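Cys-Gly metallodipeptidase DUG1 (Saccharomyces cerevisiae, PDB 4G1P) hydrolyses the dipeptide Cys-Gly as a metal-dependent dipeptidase and serves as the catalytic subunit of the complex that degrades glutathione. Local coordinates at residues P81-S86 against V164-G169. Numbering follows the deposited sequence.
Sequences PPVILS and VTCFEG
Ile84 and Phe167 form an antiparallel hydrogen-bonded pair, with the axes of strands 83-86 and 164-168 running at 169° and approaching to 4.4 Å. Both bonds of the pair are made: Ile84 N reaches Phe167 O at 2.7 Å, and Phe167 N returns to Ile84 O at 3.0 Å, nearly straight at 168°. Further along, Thr165 N donates to Ser86 O, while the return bond from Ser86 N to Thr165 O is weak. Past the strand ends, a water accepts a hydrogen bond from Gly169 N at 2.7 Å and donates one to Pro81 O, so that the two backbones are bridged through water beyond the last direct bond, Ile84 N to Phe167 O.

On one face, Ile84 CB rests 4.0 Å from Phe167 CB, and the phenyl ring leads away from the neighbouring strand. Thr165 CB lies over one face of that ring, toward its rim. On the other face, that of Leu85 and Cys166, Cys166 SG stands anti to its backbone N (chi1 180°), where it meets Leu85 CD2 at 3.9 Å; Val83 CG1 also reaches it, at 3.8 Å. Glu168 turns its carboxylate from this seam, OE2 hydrogen-bonding to Tyr100 OH and Ser175 OG.

Strand 61-64 pairs with the far edge of 83-88, and strand 96-102 continues the sheet beyond 162-168. This antiparallel step belongs to the mixed sheet of the M20 catalytic domain; Gly169 lies beside Asp104 and the Glu168 side chain close to Glu171, both probably active-site residues.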
ATOM      1  N   PRO A  81       3.269  24.367   7.826  1.00 25.45           N
ATOM      2  CA  PRO A  81       3.874  25.293   6.853  1.00 20.24           C
ATOM      3  C   PRO A  81       3.250  26.659   7.022  1.00 21.02           C
ATOM      4  O   PRO A  81       2.040  26.728   7.189  1.00 20.73           O
ATOM      5  CB  PRO A  81       3.439  24.721   5.505  1.00 18.73           C
ATOM      6  CG  PRO A  81       3.147  23.298   5.758  1.00 21.13           C
ATOM      7  CD  PRO A  81       2.669  23.189   7.174  1.00 23.38           C
ATOM      8  N   PRO A  82       4.056  27.729   6.995  1.00 21.80           N
ATOM      9  CA  PRO A  82       3.571  29.101   7.198  1.00 21.59           C
ATOM     10  C   PRO A  82       2.724  29.600   6.029  1.00 21.60           C
ATOM     11  O   PRO A  82       3.023  29.233   4.901  1.00 23.78           O
ATOM     12  CB  PRO A  82       4.869  29.912   7.263  1.00 21.74           C
ATOM     13  CG  PRO A  82       5.841  29.114   6.489  1.00 18.91           C
ATOM     14  CD  PRO A  82       5.508  27.689   6.771  1.00 19.41           C
ATOM     15  N   VAL A  83       1.689  30.397   6.281  1.00 19.47           N
ATOM     16  CA  VAL A  83       0.963  31.012   5.175  1.00 22.86           C
ATOM     17  C   VAL A  83       1.695  32.294   4.891  1.00 25.22           C
ATOM     18  O   VAL A  83       2.107  32.979   5.827  1.00 28.59           O
ATOM     19  CB  VAL A  83      -0.510  31.335   5.492  1.00 21.78           C
ATOM     20  CG1 VAL A  83      -1.141  32.048   4.319  1.00 18.84           C
ATOM     21  CG2 VAL A  83      -1.276  30.077   5.763  1.00 21.77           C
ATOM     22  N   ILE A  84       1.887  32.602   3.614  1.00 21.46           N
ATOM     23  CA  ILE A  84       2.747  33.712   3.234  1.00 22.67           C
ATOM     24  C   ILE A  84       1.925  34.902   2.797  1.00 22.42           C
ATOM     25  O   ILE A  84       1.274  34.859   1.768  1.00 21.32           O
ATOM     26  CB  ILE A  84       3.675  33.335   2.079  1.00 23.06           C
ATOM     27  CG1 ILE A  84       4.530  32.116   2.444  1.00 21.30           C
ATOM     28  CG2 ILE A  84       4.549  34.518   1.727  1.00 22.12           C
ATOM     29  CD1 ILE A  84       5.388  31.607   1.300  1.00 20.38           C
ATOM     30  N   LEU A  85       1.948  35.960   3.590  1.00 21.97           N
ATOM     31  CA  LEU A  85       1.215  37.164   3.246  1.00 24.61           C
ATOM     32  C   LEU A  85       2.184  38.261   2.835  1.00 25.42           C
ATOM     33  O   LEU A  85       3.195  38.486   3.498  1.00 27.33           O
ATOM     34  CB  LEU A  85       0.369  37.651   4.429  1.00 24.85           C
ATOM     35  CG  LEU A  85      -0.551  36.678   5.172  1.00 24.28           C
ATOM     36  CD1 LEU A  85      -1.358  37.484   6.155  1.00 25.50           C
ATOM     37  CD2 LEU A  85      -1.470  35.898   4.241  1.00 21.75           C
ATOM     38  N   SER A  86       1.873  38.945   1.745  1.00 21.17           N
ATOM     39  CA  SER A  86       2.669  40.076   1.321  1.00 23.02           C
ATOM     40  C   SER A  86       1.836  41.070   0.516  1.00 24.76           C
ATOM     41  O   SER A  86       0.739  40.754   0.053  1.00 24.52           O
ATOM     42  CB  SER A  86       3.864  39.603   0.505  1.00 25.11           C
ATOM     43  OG  SER A  86       3.463  39.142  -0.767  1.00 27.13           O
ATOM     44  N   VAL A 164      -1.929  41.774  -3.055  1.00 20.25           N
ATOM     45  CA  VAL A 164      -1.834  41.208  -1.722  1.00 19.61           C
ATOM     46  C   VAL A 164      -1.796  39.716  -1.911  1.00 22.15           C
ATOM     47  O   VAL A 164      -2.499  39.174  -2.765  1.00 22.25           O
ATOM     48  CB  VAL A 164      -3.026  41.599  -0.839  1.00 18.85           C
ATOM     49  CG1 VAL A 164      -2.994  40.857   0.485  1.00 18.87           C
ATOM     50  CG2 VAL A 164      -3.008  43.078  -0.594  1.00 22.08           C
ATOM     51  N   THR A 165      -0.960  39.050  -1.129  1.00 22.00           N
ATOM     52  CA  THR A 165      -0.655  37.664  -1.381  1.00 18.09           C
ATOM     53  C   THR A 165      -1.089  36.819  -0.218  1.00 18.56           C
ATOM     54  O   THR A 165      -1.034  37.252   0.918  1.00 22.15           O
ATOM     55  CB  THR A 165       0.851  37.489  -1.652  1.00 20.01           C
ATOM     56  OG1 THR A 165       1.020  36.610  -2.747  1.00 29.45           O
ATOM     57  CG2 THR A 165       1.566  36.888  -0.500  1.00 18.48           C
ATOM     58  N   CYS A 166      -1.541  35.612  -0.512  1.00 20.02           N
ATOM     59  CA  CYS A 166      -1.876  34.646   0.521  1.00 18.83           C
ATOM     60  C   CYS A 166      -1.528  33.227   0.021  1.00 19.27           C
ATOM     61  O   CYS A 166      -2.348  32.544  -0.586  1.00 18.28           O
ATOM     62  CB  CYS A 166      -3.355  34.772   0.906  1.00 15.11           C
ATOM     63  SG  CYS A 166      -3.886  33.604   2.190  1.00 22.46           S
ATOM     64  N   PHE A 167      -0.291  32.808   0.260  1.00 21.70           N
ATOM     65  CA  PHE A 167       0.231  31.537  -0.249  1.00 20.71           C
ATOM     66  C   PHE A 167       0.389  30.514   0.884  1.00 20.30           C
ATOM     67  O   PHE A 167       1.186  30.715   1.803  1.00 22.33           O
ATOM     68  CB  PHE A 167       1.589  31.766  -0.926  1.00 18.22           C
ATOM     69  CG  PHE A 167       1.533  32.646  -2.159  1.00 19.82           C
ATOM     70  CD1 PHE A 167       0.386  32.719  -2.939  1.00 21.87           C
ATOM     71  CD2 PHE A 167       2.650  33.389  -2.553  1.00 22.82           C
ATOM     72  CE1 PHE A 167       0.343  33.530  -4.089  1.00 18.54           C
ATOM     73  CE2 PHE A 167       2.622  34.204  -3.704  1.00 17.50           C
ATOM     74  CZ  PHE A 167       1.470  34.267  -4.475  1.00 17.01           C
ATOM     75  N   GLU A 168      -0.372  29.425   0.837  1.00 17.76           N
ATOM     76  CA  GLU A 168      -0.296  28.422   1.902  1.00 20.67           C
ATOM     77  C   GLU A 168       0.529  27.236   1.445  1.00 21.25           C
ATOM     78  O   GLU A 168       0.865  27.132   0.262  1.00 19.94           O
ATOM     79  CB  GLU A 168      -1.688  27.936   2.336  1.00 21.59           C
ATOM     80  CG  GLU A 168      -2.395  27.072   1.287  1.00 21.53           C
ATOM     81  CD  GLU A 168      -3.446  26.148   1.877  1.00 21.34           C
ATOM     82  OE1 GLU A 168      -3.225  25.611   2.979  1.00 21.62           O
ATOM     83  OE2 GLU A 168      -4.495  25.954   1.236  1.00 20.38           O
ATOM     84  N   GLY A 169       0.839  26.343   2.385  1.00 21.23           N
ATOM     85  CA  GLY A 169       1.616  25.148   2.102  1.00 19.10           C
ATOM     86  C   GLY A 169       0.974  23.883   2.660  1.00 22.28           C
ATOM     87  O   GLY A 169       1.661  22.903   2.972  1.00 18.29           O
TER
HETATM   88  O   HOH W   1       0.091  26.382   4.989  1.00 20.56           O